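Local coordinates for protein nicotinamidase (Saccharomyces cerevisiae, PDB 3V8E) that catalyses the zinc-dependent deamidation of nicotinamide to nicotinate and ammonium, an early step of NAD(+) salvage that keeps the Sir2 inhibitor nicotinamide low, at residues D51-S55 and H94-N98; Y75-R79 and I137-H141; N146-E150 and E177-K181; T182-Y188 and I211-K216. Numbering follows the deposited sequence.

How the contacts relate
The four contacts range from the metal centre to the surface of one isochorismatase-family domain; contacts 1, 2 and 4 are partly buried, contact 3 lies at the surface. Contact 1 is the functional one: two loops that follow strands 43-51 and 85-89 meet beside the zinc ion. Contact 2, its centre about 19 Å from that of contact 1, joins a loop to the antiparallel hairpin region through aromatic faces, aliphatic hydrogens and an arginine-phenylalanine cation-pi pair. Contact 3 has a single strong polar link, and its segment 177-181 runs straight into segment 182-188 of contact 4. There the chemistry becomes regular backbone pairing at the edge of the parallel sheet, across the chain's centre from contact 1.

Contact 1. Residues D51-S55 and H94-N98; sequences DWHPS and HCVKN. With ZN (zinc ion), chain H.
Trp52 lays one face of its indole against Lys97, whose CB sits 3.6 Å from the centroid of the five-membered ring in a CH-pi contact; chi1 -158° (t) for Trp52 and 39° (p) for Lys97 allow the overlap. The segments 51-55 and 94-98 run almost at right angles, 88° end to end, and are joined by a single backbone bridge between His53 and Val96, with CA atoms 4.6 Å apart. Two hydrogen bonds frame it: His53 N to Cys95 O at 2.9 Å and Lys97 N to His53 O at 2.8 Å. Cys95 has positive phi (45/40), and its CB packs 3.6 Å from CB of Asp51. Asp51, His53 and His94 supply the Asp-His-His zinc site of this nicotinamidase, beside the predicted nucleophile Cys167, which also lies at the metal. OD2 of Asp51 binds ZN at 2.2 Å, while NE2 of His53 and NE2 of His94 approach ZN at 2.7 Å and 2.6 Å. His53 (chi1 m) directs its ring edge to the face of His94 (chi1 p), centroids 5.2 Å apart and planes at 89°. His53 ND1 is hydrogen-bonded to Gly123 O and His94 ND1 to Pro92 O, which sets NE2 as the nitrogen facing the metal in each ring. Asp51 has OD2 on ZN and OD1 in a salt bridge with Lys122, so its carboxylate bridges the metal and the predicted active-site lysine.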
loop_
_atom_site.group_PDB
_atom_site.type_symbol
_atom_site.label_atom_id
_atom_site.label_comp_id
_atom_site.label_asym_id
_atom_site.label_seq_id
_atom_site.Cartn_x
_atom_site.Cartn_y
_atom_site.Cartn_z
ATOM N N ASP A 51 5.068 -3.338 2.883
ATOM C CA ASP A 51 6.210 -2.473 3.070
ATOM C C ASP A 51 7.299 -3.320 3.663
ATOM O O ASP A 51 7.059 -4.085 4.585
ATOM C CB ASP A 51 5.887 -1.346 4.020
ATOM C CG ASP A 51 5.557 -0.075 3.314
ATOM O OD1 ASP A 51 5.277 -0.103 2.101
ATOM O OD2 ASP A 51 5.586 0.978 3.982
ATOM N N TRP A 52 8.503 -3.174 3.139
ATOM C CA TRP A 52 9.599 -4.062 3.469
ATOM C C TRP A 52 10.852 -3.235 3.623
ATOM O O TRP A 52 11.751 -3.299 2.793
ATOM C CB TRP A 52 9.727 -5.107 2.350
ATOM C CG TRP A 52 10.430 -6.374 2.751
ATOM C CD1 TRP A 52 11.645 -6.856 2.286
ATOM C CD2 TRP A 52 9.971 -7.377 3.720
ATOM N NE1 TRP A 52 11.965 -8.051 2.886
ATOM C CE2 TRP A 52 11.009 -8.417 3.757
ATOM C CE3 TRP A 52 8.854 -7.512 4.540
ATOM C CZ2 TRP A 52 10.907 -9.523 4.588
ATOM C CZ3 TRP A 52 8.764 -8.635 5.360
ATOM C CH2 TRP A 52 9.764 -9.616 5.377
ATOM N N HIS A 53 10.920 -2.453 4.696
ATOM C CA HIS A 53 11.958 -1.432 4.867
ATOM C C HIS A 53 13.196 -1.889 5.590
ATOM O O HIS A 53 13.125 -2.691 6.532
ATOM C CB HIS A 53 11.411 -0.273 5.673
ATOM C CG HIS A 53 10.288 0.476 5.016
ATOM N ND1 HIS A 53 10.353 0.920 3.754
ATOM C CD2 HIS A 53 9.080 0.927 5.530
ATOM C CE1 HIS A 53 9.229 1.593 3.454
ATOM N NE2 HIS A 53 8.449 1.600 4.544
ATOM N N PRO A 54 14.361 -1.357 5.189
ATOM C CA PRO A 54 15.530 -1.541 6.048
ATOM C C PRO A 54 15.447 -0.576 7.225
ATOM O O PRO A 54 14.750 0.428 7.145
ATOM C CB PRO A 54 16.693 -1.153 5.138
ATOM C CG PRO A 54 16.100 -0.197 4.154
ATOM C CD PRO A 54 14.682 -0.635 3.942
ATOM N N SER A 55 16.168 -0.838 8.304
ATOM C CA SER A 55 16.080 0.072 9.436
ATOM C C SER A 55 16.668 1.456 9.133
ATOM O O SER A 55 16.301 2.453 9.773
ATOM C CB SER A 55 16.679 -0.551 10.706
ATOM O OG SER A 55 18.052 -0.260 10.810
ATOM N N HIS A 94 8.824 1.728 10.944
ATOM C CA HIS A 94 7.751 0.732 10.805
ATOM C C HIS A 94 8.047 -0.228 9.677
ATOM O O HIS A 94 8.874 0.054 8.833
ATOM C CB HIS A 94 6.431 1.440 10.547
ATOM C CG HIS A 94 6.431 2.225 9.272
ATOM N ND1 HIS A 94 6.948 3.470 9.188
ATOM C CD2 HIS A 94 6.010 1.886 7.996
ATOM C CE1 HIS A 94 6.835 3.919 7.931
ATOM N NE2 HIS A 94 6.261 2.945 7.197
ATOM N N CYS A 95 7.374 -1.372 9.669
ATOM C CA CYS A 95 7.542 -2.394 8.657
ATOM C C CYS A 95 9.002 -2.719 8.295
ATOM O O CYS A 95 9.325 -2.917 7.120
ATOM C CB CYS A 95 6.725 -2.037 7.424
ATOM S SG CYS A 95 4.964 -1.890 7.825
ATOM N N VAL A 96 9.877 -2.766 9.297
ATOM C CA VAL A 96 11.262 -3.193 9.094
ATOM C C VAL A 96 11.284 -4.671 8.726
ATOM O O VAL A 96 10.576 -5.479 9.341
ATOM C CB VAL A 96 12.128 -2.908 10.335
ATOM C CG1 VAL A 96 13.480 -3.592 10.245
ATOM C CG2 VAL A 96 12.294 -1.406 10.511
ATOM N N LYS A 97 12.071 -5.021 7.706
ATOM C CA LYS A 97 12.054 -6.392 7.184
ATOM C C LYS A 97 12.398 -7.423 8.252
ATOM O O LYS A 97 13.246 -7.178 9.106
ATOM C CB LYS A 97 12.942 -6.548 5.937
ATOM C CG LYS A 97 14.251 -5.786 5.973
ATOM C CD LYS A 97 15.151 -6.182 4.818
ATOM C CE LYS A 97 14.963 -5.274 3.619
ATOM N NZ LYS A 97 16.116 -5.367 2.666
ATOM N N ASN A 98 11.692 -8.552 8.215
ATOM C CA ASN A 98 11.859 -9.672 9.158
ATOM C C ASN A 98 11.557 -9.351 10.627
ATOM O O ASN A 98 12.041 -10.021 11.533
ATOM C CB ASN A 98 13.218 -10.363 8.977
ATOM C CG ASN A 98 13.471 -10.777 7.521
ATOM O OD1 ASN A 98 12.703 -11.553 6.927
ATOM N ND2 ASN A 98 14.544 -10.234 6.926
HETATM ZN ZN ZN H . 6.193 3.007 4.575
#

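Contact 2. Residues Y75-R79 and I137-H141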
loop_
_atom_site.group_PDB
_atom_site.type_symbol
_atom_site.label_atom_id
_atom_site.label_comp_id
_atom_site.label_asym_id
_atom_site.label_seq_id
_atom_site.Cartn_x
_atom_site.Cartn_y
_atom_site.Cartn_z
ATOM N N TYR A 75 12.545 15.138 -0.364
ATOM C CA TYR A 75 13.249 14.034 -0.987
ATOM C C TYR A 75 13.844 14.457 -2.312
ATOM O O TYR A 75 13.268 15.288 -3.016
ATOM C CB TYR A 75 12.297 12.890 -1.217
ATOM C CG TYR A 75 11.879 12.197 0.047
ATOM C CD1 TYR A 75 10.568 12.292 0.509
ATOM C CD2 TYR A 75 12.780 11.447 0.783
ATOM C CE1 TYR A 75 10.166 11.655 1.661
ATOM C CE2 TYR A 75 12.385 10.805 1.937
ATOM C CZ TYR A 75 11.078 10.909 2.367
ATOM O OH TYR A 75 10.671 10.277 3.521
ATOM N N HIS A 76 14.996 13.876 -2.643
ATOM C CA HIS A 76 15.706 14.185 -3.876
ATOM C C HIS A 76 15.740 12.965 -4.741
ATOM O O HIS A 76 16.085 11.888 -4.279
ATOM C CB HIS A 76 17.135 14.631 -3.574
ATOM C CG HIS A 76 17.227 15.974 -2.895
ATOM N ND1 HIS A 76 17.550 17.104 -3.559
ATOM C CD2 HIS A 76 17.029 16.347 -1.563
ATOM C CE1 HIS A 76 17.558 18.147 -2.703
ATOM N NE2 HIS A 76 17.239 17.683 -1.482
ATOM N N SER A 77 15.389 13.118 -6.011
ATOM C CA SER A 77 15.513 12.039 -6.980
ATOM C C SER A 77 16.812 11.254 -6.781
ATOM O O SER A 77 17.862 11.845 -6.607
ATOM C CB SER A 77 15.464 12.605 -8.397
ATOM O OG SER A 77 15.476 11.563 -9.348
ATOM N N PRO A 78 16.733 9.916 -6.763
ATOM C CA PRO A 78 17.956 9.103 -6.730
ATOM C C PRO A 78 18.722 8.958 -8.052
ATOM O O PRO A 78 19.900 8.617 -8.003
ATOM C CB PRO A 78 17.457 7.734 -6.264
ATOM C CG PRO A 78 16.009 7.729 -6.596
ATOM C CD PRO A 78 15.552 9.131 -6.364
ATOM N N ARG A 79 18.084 9.185 -9.205
ATOM C CA ARG A 79 18.800 9.142 -10.495
ATOM C C ARG A 79 19.857 10.244 -10.534
ATOM O O ARG A 79 19.553 11.404 -10.234
ATOM C CB ARG A 79 17.836 9.278 -11.687
ATOM C CG ARG A 79 18.218 8.522 -12.975
ATOM C CD ARG A 79 18.350 6.988 -12.822
ATOM N NE ARG A 79 17.294 6.354 -12.002
ATOM C CZ ARG A 79 17.413 5.194 -11.348
ATOM N NH1 ARG A 79 18.539 4.507 -11.404
ATOM N NH2 ARG A 79 16.409 4.720 -10.619
ATOM N N ILE A 137 8.190 6.376 -5.962
ATOM C CA ILE A 137 7.544 7.667 -6.218
ATOM C C ILE A 137 8.141 8.390 -7.415
ATOM O O ILE A 137 7.609 9.405 -7.849
ATOM C CB ILE A 137 7.588 8.615 -4.998
ATOM C CG1 ILE A 137 9.018 8.759 -4.476
ATOM C CG2 ILE A 137 6.697 8.107 -3.858
ATOM C CD1 ILE A 137 9.182 9.901 -3.480
ATOM N N TRP A 138 9.249 7.873 -7.944
ATOM C CA TRP A 138 9.944 8.511 -9.049
ATOM C C TRP A 138 9.642 7.806 -10.328
ATOM O O TRP A 138 10.089 8.197 -11.396
ATOM C CB TRP A 138 11.439 8.473 -8.786
ATOM C CG TRP A 138 11.792 9.174 -7.505
ATOM C CD1 TRP A 138 12.111 8.602 -6.279
ATOM C CD2 TRP A 138 11.846 10.614 -7.278
ATOM N NE1 TRP A 138 12.362 9.567 -5.342
ATOM C CE2 TRP A 138 12.219 10.791 -5.869
ATOM C CE3 TRP A 138 11.635 11.730 -8.065
ATOM C CZ2 TRP A 138 12.358 12.043 -5.301
ATOM C CZ3 TRP A 138 11.784 12.990 -7.483
ATOM C CH2 TRP A 138 12.133 13.142 -6.135
ATOM N N ASN A 139 8.866 6.740 -10.211
ATOM C CA ASN A 139 8.726 5.765 -11.264
ATOM C C ASN A 139 10.094 5.281 -11.773
ATOM O O ASN A 139 10.305 5.109 -12.973
ATOM C CB ASN A 139 7.855 6.300 -12.393
ATOM C CG ASN A 139 7.435 5.207 -13.351
ATOM O OD1 ASN A 139 7.049 4.108 -12.939
ATOM N ND2 ASN A 139 7.539 5.489 -14.642
ATOM N N PHE A 140 11.021 5.056 -10.856
ATOM C CA PHE A 140 12.326 4.572 -11.267
ATOM C C PHE A 140 12.392 3.059 -11.194
ATOM O O PHE A 140 12.398 2.413 -12.226
ATOM C CB PHE A 140 13.472 5.307 -10.559
ATOM C CG PHE A 140 13.742 6.660 -11.146
ATOM C CD1 PHE A 140 14.489 7.621 -10.452
ATOM C CD2 PHE A 140 13.221 7.006 -12.424
ATOM C CE1 PHE A 140 14.736 8.882 -11.033
ATOM C CE2 PHE A 140 13.452 8.264 -12.989
ATOM C CZ PHE A 140 14.216 9.198 -12.294
ATOM N N HIS A 141 12.387 2.501 -9.992
ATOM C CA HIS A 141 12.261 1.065 -9.821
ATOM C C HIS A 141 10.813 0.622 -9.889
ATOM O O HIS A 141 9.935 1.214 -9.223
ATOM C CB HIS A 141 12.879 0.671 -8.490
ATOM C CG HIS A 141 12.500 -0.722 -8.012
ATOM N ND1 HIS A 141 13.324 -1.790 -8.140
ATOM C CD2 HIS A 141 11.343 -1.195 -7.387
ATOM C CE1 HIS A 141 12.730 -2.877 -7.608
ATOM N NE2 HIS A 141 11.515 -2.513 -7.156
#
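Trp138 and Phe140 share most of the contact from the 137-141 side. The m rotamer of Trp138 (chi1 -59°) holds the indole flat over the turn that leaves strand 72-76, so that Ser77 CA lies 3.5 Å from the centroid of the six-membered ring and Pro78 CD 3.5 Å from that of the five-membered ring, both over the same face. Tyr75 adds its CB, 4.2 Å from Trp138 CZ2, while the rest of its side chain leads away from the loop. Phe140, also m (chi1 -78°), brings its ring edge to Pro78 CG, with CD1 at 4.1 Å, and to Ser77 OG, with CE1 at 3.3 Å; that hydroxyl is hydrogen-bonded to Asp82. Arg79 folds back through p torsions at chi2 and chi3, which carries CZ to 4.4 Å from the Phe140 centroid, off-centre at 34° from the normal. NH2 of Arg79 also comes within 3.0 Å of Phe140 CB. Just before the segment, the carboxylate of Asp136 accepts hydrogen bonds from the backbone N of Trp138, Phe140 and His141. The two segments share no hydrogen bond, so the contact rests on ring faces, apolar contacts and the off-centre cation-pi pair.

Contact 3. Residues N146-E150 and E177-K181; sequences NKYLE and ELGYK
Where helix 169-177 ends, Leu178 turns its CB toward helix 145-151, and its CD2 lies 4.2 Å from Asn146 ND2; the nearest CA atoms here, Asn146 and Leu178, are 8.2 Å apart. Gly179 follows with phi/psi of 95/5, the positive phi of a Schellman motif that closes the helix. Tyr180 then returns to extended angles (-80/138), and its m rotamer (chi1 -61°) points the ring across the gap. Its OH donates a very short hydrogen bond of 2.5 Å to Asn146 OD1, with Asn146 at chi1 -171° (t), and lies 3.3 Å from Leu149 CB. One face of the Tyr180 ring is covered by Leu149 (chi1 m), whose CD1 sits 4.0 Å from the centroid. At Lys181, backbone-bonded to Asp155 and Val157, the chain enters strand 181-190. Segment 146-150 stays regularly helical, with Glu150 N bonded to Asn146 O at 2.9 Å. Helices thus pack on a parallel sheet, as in the alpha/beta fold of the isochorismatase family.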
loop_
_atom_site.group_PDB
_atom_site.type_symbol
_atom_site.label_atom_id
_atom_site.label_comp_id
_atom_site.label_asym_id
_atom_site.label_seq_id
_atom_site.Cartn_x
_atom_site.Cartn_y
_atom_site.Cartn_z
ATOM N N ASN A 146 3.096 -5.289 -12.220
ATOM C CA ASN A 146 2.500 -5.181 -13.512
ATOM C C ASN A 146 2.713 -6.447 -14.316
ATOM O O ASN A 146 1.777 -6.954 -14.910
ATOM C CB ASN A 146 2.991 -3.953 -14.252
ATOM C CG ASN A 146 2.202 -3.705 -15.521
ATOM O OD1 ASN A 146 0.989 -3.908 -15.574
ATOM N ND2 ASN A 146 2.889 -3.289 -16.557
ATOM N N LYS A 147 3.927 -6.988 -14.306
ATOM C CA LYS A 147 4.200 -8.207 -15.062
ATOM C C LYS A 147 3.326 -9.365 -14.583
ATOM O O LYS A 147 2.849 -10.161 -15.393
ATOM C CB LYS A 147 5.679 -8.576 -14.980
ATOM C CG LYS A 147 6.576 -7.635 -15.761
ATOM C CD LYS A 147 6.520 -7.989 -17.228
ATOM C CE LYS A 147 6.920 -6.843 -18.133
ATOM N NZ LYS A 147 7.054 -7.486 -19.482
ATOM N N TYR A 148 3.119 -9.449 -13.265
ATOM C CA TYR A 148 2.327 -10.526 -12.670
ATOM C C TYR A 148 0.889 -10.409 -13.151
ATOM O O TYR A 148 0.321 -11.369 -13.652
ATOM C CB TYR A 148 2.381 -10.476 -11.140
ATOM C CG TYR A 148 1.669 -11.626 -10.483
ATOM C CD1 TYR A 148 0.374 -11.473 -9.973
ATOM C CD2 TYR A 148 2.278 -12.883 -10.384
ATOM C CE1 TYR A 148 -0.288 -12.537 -9.371
ATOM C CE2 TYR A 148 1.638 -13.954 -9.774
ATOM C CZ TYR A 148 0.353 -13.784 -9.274
ATOM O OH TYR A 148 -0.294 -14.856 -8.686
ATOM N N LEU A 149 0.321 -9.218 -13.013
ATOM C CA LEU A 149 -1.030 -8.958 -13.457
ATOM C C LEU A 149 -1.195 -9.313 -14.924
ATOM O O LEU A 149 -2.198 -9.923 -15.298
ATOM C CB LEU A 149 -1.413 -7.488 -13.212
ATOM C CG LEU A 149 -1.348 -6.926 -11.786
ATOM C CD1 LEU A 149 -1.862 -5.499 -11.787
ATOM C CD2 LEU A 149 -2.147 -7.755 -10.804
ATOM N N GLU A 150 -0.218 -8.943 -15.756
ATOM C CA GLU A 150 -0.290 -9.249 -17.180
ATOM C C GLU A 150 -0.262 -10.742 -17.456
ATOM O O GLU A 150 -1.065 -11.237 -18.233
ATOM C CB GLU A 150 0.772 -8.525 -17.967
ATOM C CG GLU A 150 0.425 -7.075 -18.179
ATOM C CD GLU A 150 1.585 -6.248 -18.697
ATOM O OE1 GLU A 150 2.754 -6.730 -18.664
ATOM O OE2 GLU A 150 1.331 -5.094 -19.130
ATOM N N GLU A 177 -3.200 4.338 -14.385
ATOM C CA GLU A 177 -2.242 4.863 -15.351
ATOM C C GLU A 177 -1.765 3.769 -16.299
ATOM O O GLU A 177 -1.481 4.045 -17.455
ATOM C CB GLU A 177 -1.034 5.478 -14.643
ATOM C CG GLU A 177 -1.214 6.901 -14.131
ATOM C CD GLU A 177 -0.127 7.314 -13.124
ATOM O OE1 GLU A 177 0.692 6.450 -12.704
ATOM O OE2 GLU A 177 -0.094 8.511 -12.730
ATOM N N LEU A 178 -1.680 2.534 -15.807
ATOM C CA LEU A 178 -1.211 1.407 -16.615
ATOM C C LEU A 178 -2.317 0.742 -17.439
ATOM O O LEU A 178 -2.077 -0.286 -18.084
ATOM C CB LEU A 178 -0.510 0.370 -15.727
ATOM C CG LEU A 178 0.837 0.829 -15.133
ATOM C CD1 LEU A 178 1.170 0.051 -13.867
ATOM C CD2 LEU A 178 1.969 0.763 -16.161
ATOM N N GLY A 179 -3.526 1.301 -17.395
ATOM C CA GLY A 179 -4.618 0.839 -18.232
ATOM C C GLY A 179 -5.592 -0.175 -17.660
ATOM O O GLY A 179 -6.462 -0.651 -18.394
ATOM N N TYR A 180 -5.468 -0.518 -16.371
ATOM C CA TYR A 180 -6.422 -1.436 -15.719
ATOM C C TYR A 180 -7.685 -0.686 -15.344
ATOM O O TYR A 180 -7.583 0.442 -14.878
ATOM C CB TYR A 180 -5.820 -2.048 -14.444
ATOM C CG TYR A 180 -4.585 -2.858 -14.703
ATOM C CD1 TYR A 180 -3.319 -2.355 -14.402
ATOM C CD2 TYR A 180 -4.672 -4.120 -15.301
ATOM C CE1 TYR A 180 -2.174 -3.098 -14.678
ATOM C CE2 TYR A 180 -3.539 -4.862 -15.592
ATOM C CZ TYR A 180 -2.299 -4.351 -15.276
ATOM O OH TYR A 180 -1.192 -5.104 -15.551
ATOM N N LYS A 181 -8.862 -1.285 -15.555
ATOM C CA LYS A 181 -10.083 -0.784 -14.926
ATOM C C LYS A 181 -9.931 -0.988 -13.424
ATOM O O LYS A 181 -9.965 -2.122 -12.935
ATOM C CB LYS A 181 -11.330 -1.530 -15.394
ATOM C CG LYS A 181 -11.613 -1.407 -16.871
ATOM C CD LYS A 181 -12.920 -2.105 -17.245
ATOM C CE LYS A 181 -13.326 -1.774 -18.681
ATOM N NZ LYS A 181 -14.514 -2.581 -19.090
#

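Contact 4. Residues T182-Y188 and I211-K216; sequences TTVLLDY and INVVDK
The 182-185 part of strand 181-190 and strand 212-214 belong to a beta-alpha-beta crossover through helix 196-208, laid parallel at the edge of the central sheet; the axes of these short segments come within 4.6 Å and cross at -23°. Thr183 pairs with Asn212, Val184 with Val213 and Leu185 with Val214. The ladder zigzags: Asn212 N to Thr182 O (2.9 Å), Val184 N to Asn212 O (2.7 Å), Val214 N to Val184 O (3.1 Å) and Leu186 N to Val214 O (2.8 Å). The backbones of Thr183 and Leu185 are hydrogen-bonded on their other side to strand 156-162, and Thr182 OG1 is bonded to Tyr180 O. Val184 and Val213 face helix 196-208, where CG1 of Val213 also meets Leu186 CG at 3.5 Å. On the other face, Leu185 (chi1 m) brings CD2 to 3.7 Å from Val214 CG2. A type I turn, closed by Tyr188 N to Leu185 O at 2.9 Å, takes the 182-188 backbone round a corner, yet pairing goes one step further. OXT of Lys216 forms a salt bridge with Arg41, though Lys216 is poorly ordered, and the amide N of Asp187 reaches Asp215 O at 3.0 Å.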
loop_
_atom_site.group_PDB
_atom_site.type_symbol
_atom_site.label_atom_id
_atom_site.label_comp_id
_atom_site.label_asym_id
_atom_site.label_seq_id
_atom_site.Cartn_x
_atom_site.Cartn_y
_atom_site.Cartn_z
ATOM N N THR A 182 -9.769 0.112 -12.701
ATOM C CA THR A 182 -9.430 0.055 -11.291
ATOM C C THR A 182 -10.605 0.458 -10.395
ATOM O O THR A 182 -11.293 1.451 -10.649
ATOM C CB THR A 182 -8.211 0.955 -11.017
ATOM O OG1 THR A 182 -7.172 0.623 -11.943
ATOM C CG2 THR A 182 -7.688 0.774 -9.595
ATOM N N THR A 183 -10.822 -0.323 -9.347
ATOM C CA THR A 183 -11.824 -0.032 -8.342
ATOM C C THR A 183 -11.195 -0.038 -6.943
ATOM O O THR A 183 -10.380 -0.900 -6.620
ATOM C CB THR A 183 -12.944 -1.076 -8.388
ATOM O OG1 THR A 183 -13.615 -0.997 -9.648
ATOM C CG2 THR A 183 -13.950 -0.867 -7.248
ATOM N N VAL A 184 -11.560 0.943 -6.124
ATOM C CA VAL A 184 -11.257 0.884 -4.706
ATOM C C VAL A 184 -12.550 0.583 -3.962
ATOM O O VAL A 184 -13.552 1.283 -4.134
ATOM C CB VAL A 184 -10.641 2.201 -4.183
ATOM C CG1 VAL A 184 -10.452 2.132 -2.670
ATOM C CG2 VAL A 184 -9.322 2.487 -4.872
ATOM N N LEU A 185 -12.529 -0.476 -3.161
ATOM C CA LEU A 185 -13.678 -0.838 -2.322
ATOM C C LEU A 185 -13.483 -0.142 -0.990
ATOM O O LEU A 185 -12.827 -0.685 -0.086
ATOM C CB LEU A 185 -13.784 -2.356 -2.137
ATOM C CG LEU A 185 -13.855 -3.232 -3.405
ATOM C CD1 LEU A 185 -13.523 -4.690 -3.118
ATOM C CD2 LEU A 185 -15.199 -3.122 -4.129
ATOM N N LEU A 186 -14.044 1.069 -0.887
ATOM C CA LEU A 186 -13.837 1.967 0.259
ATOM C C LEU A 186 -14.011 1.356 1.637
ATOM O O LEU A 186 -13.227 1.659 2.532
ATOM C CB LEU A 186 -14.762 3.178 0.181
ATOM C CG LEU A 186 -14.175 4.541 -0.162
ATOM C CD1 LEU A 186 -15.060 5.611 0.456
ATOM C CD2 LEU A 186 -12.727 4.711 0.286
ATOM N N ASP A 187 -15.046 0.531 1.815
ATOM C CA ASP A 187 -15.355 -0.040 3.124
ATOM C C ASP A 187 -14.246 -0.948 3.607
ATOM O O ASP A 187 -14.150 -1.232 4.803
ATOM C CB ASP A 187 -16.655 -0.836 3.077
ATOM C CG ASP A 187 -17.891 0.049 2.974
ATOM O OD1 ASP A 187 -17.807 1.285 3.179
ATOM O OD2 ASP A 187 -18.972 -0.509 2.685
ATOM N N TYR A 188 -13.414 -1.404 2.668
ATOM C CA TYR A 188 -12.329 -2.317 2.988
ATOM C C TYR A 188 -11.009 -1.568 3.096
ATOM O O TYR A 188 -9.932 -2.165 2.982
ATOM C CB TYR A 188 -12.245 -3.442 1.947
ATOM C CG TYR A 188 -13.442 -4.363 1.929
ATOM C CD1 TYR A 188 -14.546 -4.098 1.109
ATOM C CD2 TYR A 188 -13.483 -5.504 2.747
ATOM C CE1 TYR A 188 -15.649 -4.946 1.092
ATOM C CE2 TYR A 188 -14.583 -6.352 2.742
ATOM C CZ TYR A 188 -15.655 -6.071 1.910
ATOM O OH TYR A 188 -16.728 -6.912 1.912
ATOM N N ILE A 211 -10.881 6.163 -11.521
ATOM C CA ILE A 211 -10.938 5.006 -10.660
ATOM C C ILE A 211 -12.322 4.916 -10.005
ATOM O O ILE A 211 -12.831 5.891 -9.440
ATOM C CB ILE A 211 -9.829 5.110 -9.588
ATOM C CG1 ILE A 211 -8.453 5.036 -10.254
ATOM C CG2 ILE A 211 -10.000 4.059 -8.488
ATOM C CD1 ILE A 211 -7.323 5.478 -9.360
ATOM N N ASN A 212 -12.937 3.747 -10.103
ATOM C CA ASN A 212 -14.177 3.480 -9.401
ATOM C C ASN A 212 -14.018 3.392 -7.898
ATOM O O ASN A 212 -13.218 2.617 -7.382
ATOM C CB ASN A 212 -14.756 2.179 -9.874
ATOM C CG ASN A 212 -15.454 2.318 -11.178
ATOM O OD1 ASN A 212 -16.684 2.415 -11.218
ATOM N ND2 ASN A 212 -14.692 2.344 -12.260
ATOM N N VAL A 213 -14.805 4.185 -7.196
ATOM C CA VAL A 213 -14.859 4.099 -5.759
ATOM C C VAL A 213 -16.239 3.602 -5.376
ATOM O O VAL A 213 -17.202 4.329 -5.488
ATOM C CB VAL A 213 -14.635 5.476 -5.111
ATOM C CG1 VAL A 213 -14.558 5.334 -3.600
ATOM C CG2 VAL A 213 -13.380 6.140 -5.661
ATOM N N VAL A 214 -16.353 2.358 -4.944
ATOM C CA VAL A 214 -17.620 1.922 -4.371
ATOM C C VAL A 214 -17.402 1.498 -2.926
ATOM O O VAL A 214 -16.266 1.271 -2.520
ATOM C CB VAL A 214 -18.318 0.812 -5.205
ATOM C CG1 VAL A 214 -18.599 1.305 -6.619
ATOM C CG2 VAL A 214 -17.511 -0.471 -5.223
ATOM N N ASP A 215 -18.477 1.407 -2.150
ATOM C CA ASP A 215 -18.373 0.970 -0.754
ATOM C C ASP A 215 -17.953 -0.524 -0.603
ATOM O O ASP A 215 -16.830 -0.816 -0.160
ATOM C CB ASP A 215 -19.672 1.280 0.001
ATOM C CG ASP A 215 -19.937 2.783 0.146
ATOM O OD1 ASP A 215 -19.006 3.606 -0.047
ATOM O OD2 ASP A 215 -21.095 3.140 0.476
ATOM N N LYS A 216 -18.863 -1.438 -0.968
ATOM C CA LYS A 216 -18.628 -2.896 -0.975
ATOM C C LYS A 216 -18.657 -3.411 -2.408
ATOM O O LYS A 216 -19.296 -2.828 -3.290
ATOM C CB LYS A 216 -19.721 -3.658 -0.209
ATOM C CG LYS A 216 -20.068 -3.157 1.187
ATOM C CD LYS A 216 -21.516 -3.500 1.538
ATOM C CE LYS A 216 -22.489 -2.578 0.813
ATOM N NZ LYS A 216 -23.903 -3.021 0.942
ATOM O OXT LYS A 216 -18.071 -4.449 -2.714
#